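PDB 6F3H: exoribonuclease II, mitochondrial from Candida glabrata, which degrades RNA from its 3' end as the nuclease component of the mitochondrial RNA degradosome, a magnesium-binding RNB-family exoribonuclease that works together with a helicase. Local coordinates for residues A[42-53]-A[64-74]; A[455-463]-A[735-746]. The protein carries 1 engineered substitution. One frame throughout, in Å; residues are numbered along the deposited sequence.

Interaction 1 of 2, residues A[42-53]-A[64-74]; sequences LKQCTSELTMCV and YTFAKKDGTLV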
loop_
_atom_site.group_PDB
_atom_site.type_symbol
_atom_site.label_atom_id
_atom_site.label_comp_id
_atom_site.label_asym_id
_atom_site.label_seq_id
_atom_site.Cartn_x
_atom_site.Cartn_y
_atom_site.Cartn_z
ATOM N N LEU A 42 -2.319 -10.329 -18.723
ATOM C CA LEU A 42 -1.293 -10.924 -17.891
ATOM C C LEU A 42 0.049 -10.228 -18.083
ATOM O O LEU A 42 0.296 -9.556 -19.084
ATOM C CB LEU A 42 -1.171 -12.411 -18.183
ATOM C CG LEU A 42 -2.122 -13.260 -17.357
ATOM C CD1 LEU A 42 -3.446 -12.609 -17.177
ATOM C CD2 LEU A 42 -2.285 -14.610 -17.986
ATOM N N LYS A 43 0.913 -10.367 -17.073
ATOM C CA LYS A 43 2.286 -9.882 -17.188
ATOM C C LYS A 43 3.062 -10.676 -18.227
ATOM O O LYS A 43 4.012 -10.158 -18.825
ATOM C CB LYS A 43 2.980 -9.947 -15.835
ATOM C CG LYS A 43 2.627 -8.807 -14.916
ATOM C CD LYS A 43 3.139 -9.069 -13.515
ATOM C CE LYS A 43 2.518 -8.106 -12.493
ATOM N NZ LYS A 43 2.867 -8.402 -11.058
ATOM N N GLN A 44 2.691 -11.939 -18.424
ATOM C CA GLN A 44 3.244 -12.723 -19.514
ATOM C C GLN A 44 2.789 -12.173 -20.863
ATOM O O GLN A 44 3.617 -11.836 -21.715
ATOM C CB GLN A 44 2.835 -14.191 -19.354
ATOM C CG GLN A 44 3.203 -14.860 -18.009
ATOM C CD GLN A 44 2.496 -14.291 -16.770
ATOM O OE1 GLN A 44 2.076 -13.132 -16.751
ATOM N NE2 GLN A 44 2.378 -15.111 -15.726
ATOM N N CYS A 45 1.478 -12.024 -21.056
ATOM C CA CYS A 45 0.929 -11.703 -22.370
ATOM C C CYS A 45 0.400 -10.285 -22.406
ATOM O O CYS A 45 -0.802 -10.080 -22.602
ATOM C CB CYS A 45 -0.206 -12.652 -22.744
ATOM S SG CYS A 45 -0.001 -14.266 -22.077
ATOM N N THR A 46 1.277 -9.301 -22.256
ATOM C CA THR A 46 0.772 -7.951 -22.133
ATOM C C THR A 46 0.129 -7.468 -23.432
ATOM O O THR A 46 -0.702 -6.559 -23.397
ATOM C CB THR A 46 1.904 -7.040 -21.636
ATOM O OG1 THR A 46 2.019 -7.171 -20.210
ATOM C CG2 THR A 46 1.692 -5.562 -21.984
ATOM N N SER A 47 0.417 -8.092 -24.569
ATOM C CA SER A 47 -0.172 -7.654 -25.834
ATOM C C SER A 47 -1.240 -8.603 -26.387
ATOM O O SER A 47 -1.727 -8.388 -27.508
ATOM C CB SER A 47 0.909 -7.377 -26.881
ATOM O OG SER A 47 1.313 -6.014 -26.791
ATOM N N GLU A 48 -1.654 -9.616 -25.632
ATOM C CA GLU A 48 -2.786 -10.423 -26.056
ATOM C C GLU A 48 -3.761 -10.561 -24.903
ATOM O O GLU A 48 -3.357 -10.703 -23.747
ATOM C CB GLU A 48 -2.335 -11.813 -26.536
ATOM N N LEU A 49 -5.049 -10.491 -25.223
ATOM C CA LEU A 49 -6.081 -10.778 -24.243
ATOM C C LEU A 49 -6.125 -12.238 -23.878
ATOM O O LEU A 49 -5.791 -13.128 -24.672
ATOM C CB LEU A 49 -7.460 -10.384 -24.728
ATOM C CG LEU A 49 -7.831 -8.945 -24.532
ATOM C CD1 LEU A 49 -9.152 -8.739 -25.186
ATOM C CD2 LEU A 49 -7.943 -8.748 -23.048
ATOM N N THR A 50 -6.585 -12.471 -22.662
ATOM C CA THR A 50 -6.701 -13.790 -22.101
ATOM C C THR A 50 -8.012 -13.846 -21.358
ATOM O O THR A 50 -8.673 -12.827 -21.168
ATOM C CB THR A 50 -5.527 -14.089 -21.163
ATOM O OG1 THR A 50 -4.339 -13.453 -21.657
ATOM C CG2 THR A 50 -5.305 -15.560 -21.124
HETATM N N MSE A 51 -8.386 -15.029 -20.915
HETATM C CA MSE A 51 -9.562 -15.129 -20.106
HETATM C C MSE A 51 -9.507 -16.280 -19.143
HETATM O O MSE A 51 -9.182 -17.414 -19.497
HETATM C CB MSE A 51 -10.778 -15.276 -20.966
HETATM C CG MSE A 51 -11.877 -15.990 -20.245
HETATM SE SE MSE A 51 -13.562 -15.681 -21.091
HETATM C CE MSE A 51 -14.448 -17.391 -20.738
ATOM N N CYS A 52 -9.867 -15.979 -17.912
ATOM C CA CYS A 52 -9.774 -16.976 -16.871
ATOM C C CYS A 52 -10.711 -18.104 -17.204
ATOM O O CYS A 52 -11.900 -17.881 -17.405
ATOM C CB CYS A 52 -10.133 -16.374 -15.518
ATOM S SG CYS A 52 -9.788 -17.527 -14.222
ATOM N N VAL A 53 -10.178 -19.310 -17.303
ATOM C CA VAL A 53 -10.985 -20.469 -17.653
ATOM C C VAL A 53 -11.012 -21.527 -16.564
ATOM O O VAL A 53 -11.855 -22.429 -16.625
ATOM C CB VAL A 53 -10.524 -21.076 -18.992
ATOM C CG1 VAL A 53 -11.141 -20.281 -20.113
ATOM C CG2 VAL A 53 -9.033 -21.021 -19.092
ATOM N N TYR A 64 -4.251 -20.066 -11.562
ATOM C CA TYR A 64 -5.425 -19.987 -12.378
ATOM C C TYR A 64 -5.095 -20.423 -13.780
ATOM O O TYR A 64 -3.968 -20.284 -14.253
ATOM C CB TYR A 64 -5.935 -18.566 -12.405
ATOM C CG TYR A 64 -6.551 -18.148 -11.113
ATOM C CD1 TYR A 64 -5.766 -17.823 -10.014
ATOM C CD2 TYR A 64 -7.924 -18.078 -10.985
ATOM C CE1 TYR A 64 -6.347 -17.435 -8.817
ATOM C CE2 TYR A 64 -8.505 -17.693 -9.813
ATOM C CZ TYR A 64 -7.727 -17.369 -8.726
ATOM O OH TYR A 64 -8.364 -16.981 -7.560
ATOM N N THR A 65 -6.115 -20.886 -14.473
ATOM C CA THR A 65 -5.966 -21.267 -15.856
ATOM C C THR A 65 -6.617 -20.195 -16.690
ATOM O O THR A 65 -7.770 -19.831 -16.455
ATOM C CB THR A 65 -6.620 -22.598 -16.138
ATOM O OG1 THR A 65 -6.293 -23.511 -15.082
ATOM C CG2 THR A 65 -6.144 -23.112 -17.459
ATOM N N PHE A 66 -5.866 -19.666 -17.620
ATOM C CA PHE A 66 -6.378 -18.677 -18.536
ATOM C C PHE A 66 -6.273 -19.233 -19.938
ATOM O O PHE A 66 -5.384 -20.027 -20.231
ATOM C CB PHE A 66 -5.602 -17.408 -18.437
ATOM C CG PHE A 66 -5.551 -16.871 -17.087
ATOM C CD1 PHE A 66 -4.680 -17.390 -16.152
ATOM C CD2 PHE A 66 -6.375 -15.831 -16.737
ATOM C CE1 PHE A 66 -4.629 -16.862 -14.887
ATOM C CE2 PHE A 66 -6.339 -15.300 -15.487
ATOM C CZ PHE A 66 -5.463 -15.815 -14.554
ATOM N N ALA A 67 -7.170 -18.799 -20.808
ATOM C CA ALA A 67 -7.174 -19.245 -22.185
ATOM C C ALA A 67 -6.889 -18.059 -23.097
ATOM O O ALA A 67 -7.460 -16.979 -22.915
ATOM C CB ALA A 67 -8.514 -19.882 -22.520
ATOM N N LYS A 68 -5.989 -18.254 -24.061
ATOM C CA LYS A 68 -5.746 -17.242 -25.078
ATOM C C LYS A 68 -6.732 -17.333 -26.240
ATOM O O LYS A 68 -7.534 -18.264 -26.373
ATOM C CB LYS A 68 -4.332 -17.284 -25.663
ATOM C CG LYS A 68 -3.140 -17.077 -24.751
ATOM C CD LYS A 68 -2.005 -16.513 -25.615
ATOM C CE LYS A 68 -0.616 -16.958 -25.183
ATOM N NZ LYS A 68 0.368 -15.863 -25.467
ATOM N N LYS A 69 -6.625 -16.326 -27.105
ATOM C CA LYS A 69 -7.422 -16.263 -28.319
ATOM C C LYS A 69 -7.294 -17.547 -29.131
ATOM O O LYS A 69 -8.277 -18.036 -29.695
ATOM C CB LYS A 69 -6.920 -15.074 -29.130
ATOM C CG LYS A 69 -7.896 -14.384 -29.999
ATOM C CD LYS A 69 -7.393 -12.948 -30.283
ATOM C CE LYS A 69 -5.941 -12.901 -30.804
ATOM N NZ LYS A 69 -5.464 -11.552 -31.285
ATOM N N ASP A 70 -6.088 -18.132 -29.150
ATOM C CA ASP A 70 -5.750 -19.346 -29.887
ATOM C C ASP A 70 -6.278 -20.621 -29.248
ATOM O O ASP A 70 -6.106 -21.696 -29.824
ATOM C CB ASP A 70 -4.227 -19.461 -30.016
ATOM N N GLY A 71 -6.884 -20.551 -28.073
ATOM C CA GLY A 71 -7.288 -21.758 -27.400
ATOM C C GLY A 71 -6.166 -22.358 -26.591
ATOM O O GLY A 71 -6.396 -23.330 -25.854
ATOM N N THR A 72 -4.960 -21.802 -26.717
ATOM C CA THR A 72 -3.846 -22.206 -25.882
ATOM C C THR A 72 -4.066 -21.638 -24.480
ATOM O O THR A 72 -4.426 -20.467 -24.327
ATOM C CB THR A 72 -2.526 -21.706 -26.499
ATOM O OG1 THR A 72 -1.447 -21.824 -25.560
ATOM C CG2 THR A 72 -2.640 -20.257 -26.945
ATOM N N LEU A 73 -3.864 -22.477 -23.460
ATOM C CA LEU A 73 -4.063 -22.138 -22.054
ATOM C C LEU A 73 -2.813 -21.486 -21.466
ATOM O O LEU A 73 -1.712 -21.590 -22.014
ATOM C CB LEU A 73 -4.425 -23.380 -21.230
ATOM C CG LEU A 73 -5.583 -24.233 -21.750
ATOM C CD1 LEU A 73 -5.927 -25.348 -20.760
ATOM C CD2 LEU A 73 -6.784 -23.358 -22.035
ATOM N N VAL A 74 -3.007 -20.751 -20.374
ATOM C CA VAL A 74 -1.904 -20.226 -19.581
ATOM C C VAL A 74 -2.261 -20.369 -18.108
ATOM O O VAL A 74 -3.390 -20.068 -17.703
ATOM C CB VAL A 74 -1.565 -18.763 -19.930
ATOM C CG1 VAL A 74 -0.619 -18.174 -18.911
ATOM C CG2 VAL A 74 -0.932 -18.677 -21.289
#
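Strands 50-53 and 64-68 pair antiparallel as the two arms of a beta hairpin near the N-terminus, with L42 and C45, ahead of the first strand, laid against one face of the pair. Backbone bonds zip the arms together at M51 and A67, where A67 N meets M51 O at 2.8 Å and M51 N returns to A67 O at 2.9 Å, and again further along at V53 N to T65 O. Between these bonds lies the non-hydrogen-bonded pair C52 and F66, whose side chains share a face. The F66 ring on this face takes L42 CD2 over one side in a CH-pi contact, 4.2 Å from the ring centroid and offset toward the rim, while C52 CB lies 3.9 Å from F66 CE2. C52 SG, anti to its own backbone N (chi1 -172°), is carried on to the Y64 ring, 3.8 Å from CD2. The hairpin supplies two adjacent inner strands of a five-stranded antiparallel sheet, with 39-42 beside one arm and 73-76 beside the other. V74 belongs to the latter strand, and its CG1 meets L42 CD2 tip to tip at 4.0 Å. A67 and M51 point to the other face; V53 sets both methyls against A67 CB, CG1 at 3.6 Å, and the selenomethionine M51 reaches V130 and L134 of helix 123-159.

Interaction 2 of 2, residues A[455-463]-A[735-746]; sequences LKRAFTTYL and FQARADILKIFQ. With nucleotides of chain C.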
loop_
_atom_site.group_PDB
_atom_site.type_symbol
_atom_site.label_atom_id
_atom_site.label_comp_id
_atom_site.label_asym_id
_atom_site.label_seq_id
_atom_site.Cartn_x
_atom_site.Cartn_y
_atom_site.Cartn_z
ATOM N N LEU A 455 -4.850 15.112 2.310
ATOM C CA LEU A 455 -5.579 14.047 1.641
ATOM C C LEU A 455 -4.837 13.552 0.416
ATOM O O LEU A 455 -5.004 12.397 0.010
ATOM C CB LEU A 455 -6.957 14.561 1.263
ATOM C CG LEU A 455 -7.760 15.007 2.490
ATOM C CD1 LEU A 455 -8.992 15.769 2.057
ATOM C CD2 LEU A 455 -8.145 13.805 3.364
ATOM N N LYS A 456 -4.032 14.407 -0.197
ATOM C CA LYS A 456 -3.214 13.941 -1.301
ATOM C C LYS A 456 -2.181 12.939 -0.811
ATOM O O LYS A 456 -2.104 11.824 -1.327
ATOM C CB LYS A 456 -2.554 15.131 -1.991
ATOM C CG LYS A 456 -1.763 14.800 -3.248
ATOM C CD LYS A 456 -1.075 16.053 -3.768
ATOM C CE LYS A 456 0.452 15.881 -3.830
ATOM N NZ LYS A 456 1.140 15.429 -2.567
ATOM N N ARG A 457 -1.420 13.289 0.230
ATOM C CA ARG A 457 -0.567 12.300 0.876
ATOM C C ARG A 457 -1.447 11.338 1.636
ATOM O O ARG A 457 -1.465 11.373 2.860
ATOM C CB ARG A 457 0.357 12.912 1.912
ATOM C CG ARG A 457 0.762 14.311 1.715
ATOM C CD ARG A 457 1.912 14.488 2.654
ATOM N NE ARG A 457 2.691 15.699 2.434
ATOM C CZ ARG A 457 3.753 16.025 3.171
ATOM N NH1 ARG A 457 4.133 15.237 4.171
ATOM N NH2 ARG A 457 4.449 17.123 2.912
ATOM N N ALA A 458 -2.161 10.464 0.959
ATOM C CA ALA A 458 -3.277 9.784 1.603
ATOM C C ALA A 458 -2.933 9.039 2.894
ATOM O O ALA A 458 -3.853 8.551 3.541
ATOM C CB ALA A 458 -3.893 8.813 0.599
ATOM N N PHE A 459 -1.663 8.867 3.263
ATOM C CA PHE A 459 -1.314 8.271 4.545
ATOM C C PHE A 459 -0.021 8.893 5.021
ATOM O O PHE A 459 0.653 9.623 4.301
ATOM C CB PHE A 459 -1.139 6.751 4.488
ATOM C CG PHE A 459 -2.294 6.023 3.864
ATOM C CD1 PHE A 459 -2.540 6.092 2.510
ATOM C CD2 PHE A 459 -3.176 5.312 4.641
ATOM C CE1 PHE A 459 -3.626 5.455 1.945
ATOM C CE2 PHE A 459 -4.276 4.661 4.073
ATOM C CZ PHE A 459 -4.497 4.740 2.736
ATOM N N THR A 460 0.332 8.608 6.247
ATOM C CA THR A 460 1.687 8.906 6.639
ATOM C C THR A 460 2.553 7.809 6.059
ATOM O O THR A 460 2.100 6.672 5.892
ATOM C CB THR A 460 1.822 9.002 8.151
ATOM O OG1 THR A 460 1.396 10.300 8.557
ATOM C CG2 THR A 460 3.226 8.884 8.545
ATOM N N THR A 461 3.755 8.189 5.630
ATOM C CA THR A 461 4.719 7.285 5.016
ATOM C C THR A 461 5.739 6.844 6.064
ATOM O O THR A 461 6.539 7.652 6.545
ATOM C CB THR A 461 5.389 7.967 3.835
ATOM O OG1 THR A 461 4.385 8.357 2.883
ATOM C CG2 THR A 461 6.315 7.008 3.176
ATOM N N TYR A 462 5.685 5.577 6.446
ATOM C CA TYR A 462 6.539 5.014 7.484
ATOM C C TYR A 462 7.522 4.058 6.820
ATOM O O TYR A 462 7.113 3.021 6.290
ATOM C CB TYR A 462 5.716 4.280 8.542
ATOM C CG TYR A 462 4.747 5.133 9.371
ATOM C CD1 TYR A 462 5.206 6.028 10.331
ATOM C CD2 TYR A 462 3.373 5.010 9.213
ATOM C CE1 TYR A 462 4.324 6.793 11.086
ATOM C CE2 TYR A 462 2.490 5.770 9.954
ATOM C CZ TYR A 462 2.963 6.656 10.894
ATOM O OH TYR A 462 2.069 7.414 11.634
ATOM N N LEU A 463 8.808 4.402 6.841
ATOM C CA LEU A 463 9.868 3.575 6.275
ATOM C C LEU A 463 11.039 3.425 7.237
ATOM O O LEU A 463 11.332 4.345 8.004
ATOM C CB LEU A 463 10.378 4.188 4.975
ATOM C CG LEU A 463 9.446 4.093 3.788
ATOM C CD1 LEU A 463 9.995 5.004 2.755
ATOM C CD2 LEU A 463 9.432 2.676 3.258
ATOM N N PHE A 735 -6.898 7.070 -2.409
ATOM C CA PHE A 735 -6.310 6.440 -1.235
ATOM C C PHE A 735 -5.765 5.066 -1.547
ATOM O O PHE A 735 -4.649 4.718 -1.147
ATOM C CB PHE A 735 -7.353 6.299 -0.145
ATOM C CG PHE A 735 -7.797 7.588 0.439
ATOM C CD1 PHE A 735 -7.103 8.757 0.194
ATOM C CD2 PHE A 735 -8.886 7.624 1.289
ATOM C CE1 PHE A 735 -7.509 9.952 0.763
ATOM C CE2 PHE A 735 -9.298 8.808 1.868
ATOM C CZ PHE A 735 -8.614 9.974 1.607
ATOM N N GLN A 736 -6.571 4.246 -2.207
ATOM C CA GLN A 736 -6.110 2.908 -2.520
ATOM C C GLN A 736 -4.848 2.962 -3.357
ATOM O O GLN A 736 -3.912 2.194 -3.122
ATOM C CB GLN A 736 -7.197 2.144 -3.240
ATOM C CG GLN A 736 -6.790 0.753 -3.488
ATOM C CD GLN A 736 -6.869 -0.088 -2.246
ATOM O OE1 GLN A 736 -7.950 -0.516 -1.878
ATOM N NE2 GLN A 736 -5.723 -0.381 -1.622
ATOM N N ALA A 737 -4.788 3.891 -4.312
ATOM C CA ALA A 737 -3.559 4.106 -5.061
ATOM C C ALA A 737 -2.384 4.307 -4.117
ATOM O O ALA A 737 -1.425 3.531 -4.123
ATOM C CB ALA A 737 -3.721 5.308 -5.983
ATOM N N ARG A 738 -2.472 5.323 -3.254
ATOM C CA ARG A 738 -1.351 5.624 -2.375
ATOM C C ARG A 738 -1.103 4.506 -1.396
ATOM O O ARG A 738 0.025 4.321 -0.944
ATOM C CB ARG A 738 -1.599 6.902 -1.609
ATOM C CG ARG A 738 -1.431 8.085 -2.461
ATOM C CD ARG A 738 0.027 8.372 -2.549
ATOM N NE ARG A 738 0.627 8.261 -1.230
ATOM C CZ ARG A 738 1.933 8.308 -1.004
ATOM N NH1 ARG A 738 2.380 8.213 0.241
ATOM N NH2 ARG A 738 2.783 8.440 -2.025
ATOM N N ALA A 739 -2.140 3.762 -1.047
ATOM C CA ALA A 739 -1.930 2.628 -0.168
ATOM C C ALA A 739 -1.062 1.600 -0.846
ATOM O O ALA A 739 -0.118 1.093 -0.253
ATOM C CB ALA A 739 -3.268 2.005 0.212
ATOM N N ASP A 740 -1.324 1.333 -2.114
ATOM C CA ASP A 740 -0.581 0.299 -2.819
ATOM C C ASP A 740 0.878 0.669 -2.965
ATOM O O ASP A 740 1.762 -0.113 -2.610
ATOM C CB ASP A 740 -1.211 0.076 -4.169
ATOM C CG ASP A 740 -2.618 -0.365 -4.041
ATOM O OD1 ASP A 740 -2.882 -1.242 -3.180
ATOM O OD2 ASP A 740 -3.456 0.197 -4.774
ATOM N N ILE A 741 1.143 1.859 -3.510
ATOM C CA ILE A 741 2.509 2.369 -3.618
ATOM C C ILE A 741 3.271 2.177 -2.308
ATOM O O ILE A 741 4.434 1.749 -2.305
ATOM C CB ILE A 741 2.477 3.851 -4.038
ATOM C CG1 ILE A 741 1.871 4.007 -5.439
ATOM C CG2 ILE A 741 3.858 4.473 -3.917
ATOM C CD1 ILE A 741 1.723 5.454 -5.893
ATOM N N LEU A 742 2.630 2.482 -1.167
ATOM C CA LEU A 742 3.339 2.412 0.111
ATOM C C LEU A 742 3.656 0.973 0.513
ATOM O O LEU A 742 4.770 0.690 0.966
ATOM C CB LEU A 742 2.550 3.129 1.195
ATOM C CG LEU A 742 2.570 4.643 0.990
ATOM C CD1 LEU A 742 1.595 5.342 1.918
ATOM C CD2 LEU A 742 3.965 5.169 1.192
ATOM N N LYS A 743 2.705 0.047 0.345
ATOM C CA LYS A 743 3.014 -1.356 0.610
ATOM C C LYS A 743 4.263 -1.769 -0.161
ATOM O O LYS A 743 5.197 -2.368 0.392
ATOM C CB LYS A 743 1.832 -2.262 0.204
ATOM C CG LYS A 743 0.403 -1.725 0.486
ATOM C CD LYS A 743 -0.697 -2.842 0.597
ATOM C CE LYS A 743 -2.093 -2.403 0.075
ATOM N NZ LYS A 743 -3.177 -3.436 0.237
ATOM N N ILE A 744 4.313 -1.381 -1.429
ATOM C CA ILE A 744 5.405 -1.748 -2.319
ATOM C C ILE A 744 6.717 -1.188 -1.804
ATOM O O ILE A 744 7.685 -1.920 -1.575
ATOM C CB ILE A 744 5.092 -1.251 -3.738
ATOM C CG1 ILE A 744 4.129 -2.231 -4.423
ATOM C CG2 ILE A 744 6.364 -1.008 -4.522
ATOM C CD1 ILE A 744 3.233 -1.601 -5.429
ATOM N N PHE A 745 6.769 0.124 -1.625
ATOM C CA PHE A 745 8.034 0.716 -1.242
ATOM C C PHE A 745 8.404 0.376 0.190
ATOM O O PHE A 745 9.593 0.357 0.523
ATOM C CB PHE A 745 8.003 2.213 -1.484
ATOM C CG PHE A 745 8.172 2.543 -2.921
ATOM C CD1 PHE A 745 9.422 2.478 -3.508
ATOM C CD2 PHE A 745 7.085 2.856 -3.699
ATOM C CE1 PHE A 745 9.585 2.723 -4.843
ATOM C CE2 PHE A 745 7.240 3.116 -5.028
ATOM C CZ PHE A 745 8.492 3.049 -5.603
ATOM N N GLN A 746 7.430 0.085 1.052
ATOM C CA GLN A 746 7.813 -0.470 2.341
ATOM C C GLN A 746 8.565 -1.779 2.125
ATOM O O GLN A 746 9.722 -1.911 2.541
ATOM C CB GLN A 746 6.587 -0.642 3.246
ATOM C CG GLN A 746 6.050 0.716 3.784
ATOM C CD GLN A 746 4.811 0.622 4.697
ATOM O OE1 GLN A 746 4.061 -0.358 4.661
ATOM N NE2 GLN A 746 4.588 1.667 5.502
ATOM P P C C 6 -1.260 4.935 16.520
ATOM O OP1 C C 6 -1.446 6.105 17.388
ATOM O OP2 C C 6 -2.189 4.645 15.415
ATOM O "O5'" C C 6 0.214 5.093 15.986
ATOM C "C5'" C C 6 1.290 5.125 16.911
ATOM C "C4'" C C 6 2.632 5.012 16.227
ATOM O "O4'" C C 6 2.846 3.673 15.704
ATOM C "C3'" C C 6 2.864 5.886 15.016
ATOM O "O3'" C C 6 3.095 7.242 15.331
ATOM C "C2'" C C 6 4.071 5.219 14.411
ATOM O "O2'" C C 6 5.178 5.472 15.246
ATOM C "C1'" C C 6 3.706 3.747 14.592
ATOM N N1 C C 6 3.048 3.184 13.378
ATOM C C2 C C 6 3.881 2.711 12.335
ATOM O O2 C C 6 5.104 2.746 12.467
ATOM N N3 C C 6 3.403 2.200 11.183
ATOM C C4 C C 6 2.098 2.157 11.031
ATOM N N4 C C 6 1.665 1.633 9.879
ATOM C C5 C C 6 1.210 2.625 12.058
ATOM C C6 C C 6 1.706 3.133 13.194
#
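Q746 NE2 donates to the backbone O of Y462 at 3.0 Å, arriving in the carbonyl plane on a lone pair, although the acceptor stands 27° out of the plane of the Q746 amide. The Q746 chain runs extended beyond CG, which lets it span from helix 725-761 to the short strand 461-462. L463 CD2 packs alongside its root, 3.7 Å from Q746 CA. On the preceding turn of the helix L742 divides its two methyls: CD1 touches F459 CB and CD2 touches T461 CG2 at 3.6 Å. R738, bent at chi2 and chi3, curls past A458 to bring NH1 to T461 OG1 in a weak bond at the edge of the guanidinium. The segment 455-463, within the RNB domain, thus lies along one side of the long helix. The base of C6 of chain C lies over one face of the Y462 ring, C2 3.8 Å above the ring plane and over its centre, consistent with a part in holding the RNA. T460 CG2 sits over the opposite face, toward the rim. Farther back, the F459 ring turns its edge to F735 O, with CE1 at 3.3 Å, and the F735 ring likewise presents its edge to L455 O.

In the fold
Interaction 1 closes within the N-terminal part of the chain before interaction 2 opens, and the latter brings together segments 272 residues apart. Their centres lie 31 Å from each other and their nearest atoms about 9 Å, so the two do not touch. The centre of interaction 2, a buried contact, is about 5 Å from the centre of the chain; the centre of interaction 1 is about 27 Å from the centre of the chain. Both are near the RNA: the hairpin's nearest atom is about 9 Å from it, while segment 455-463 contacts a nucleotide directly. The Y462 side chain is about 10 Å from the bound magnesium ion and about 9 Å from the side chain of its ligand D401, so interaction 2 lies near the metal site without reaching it.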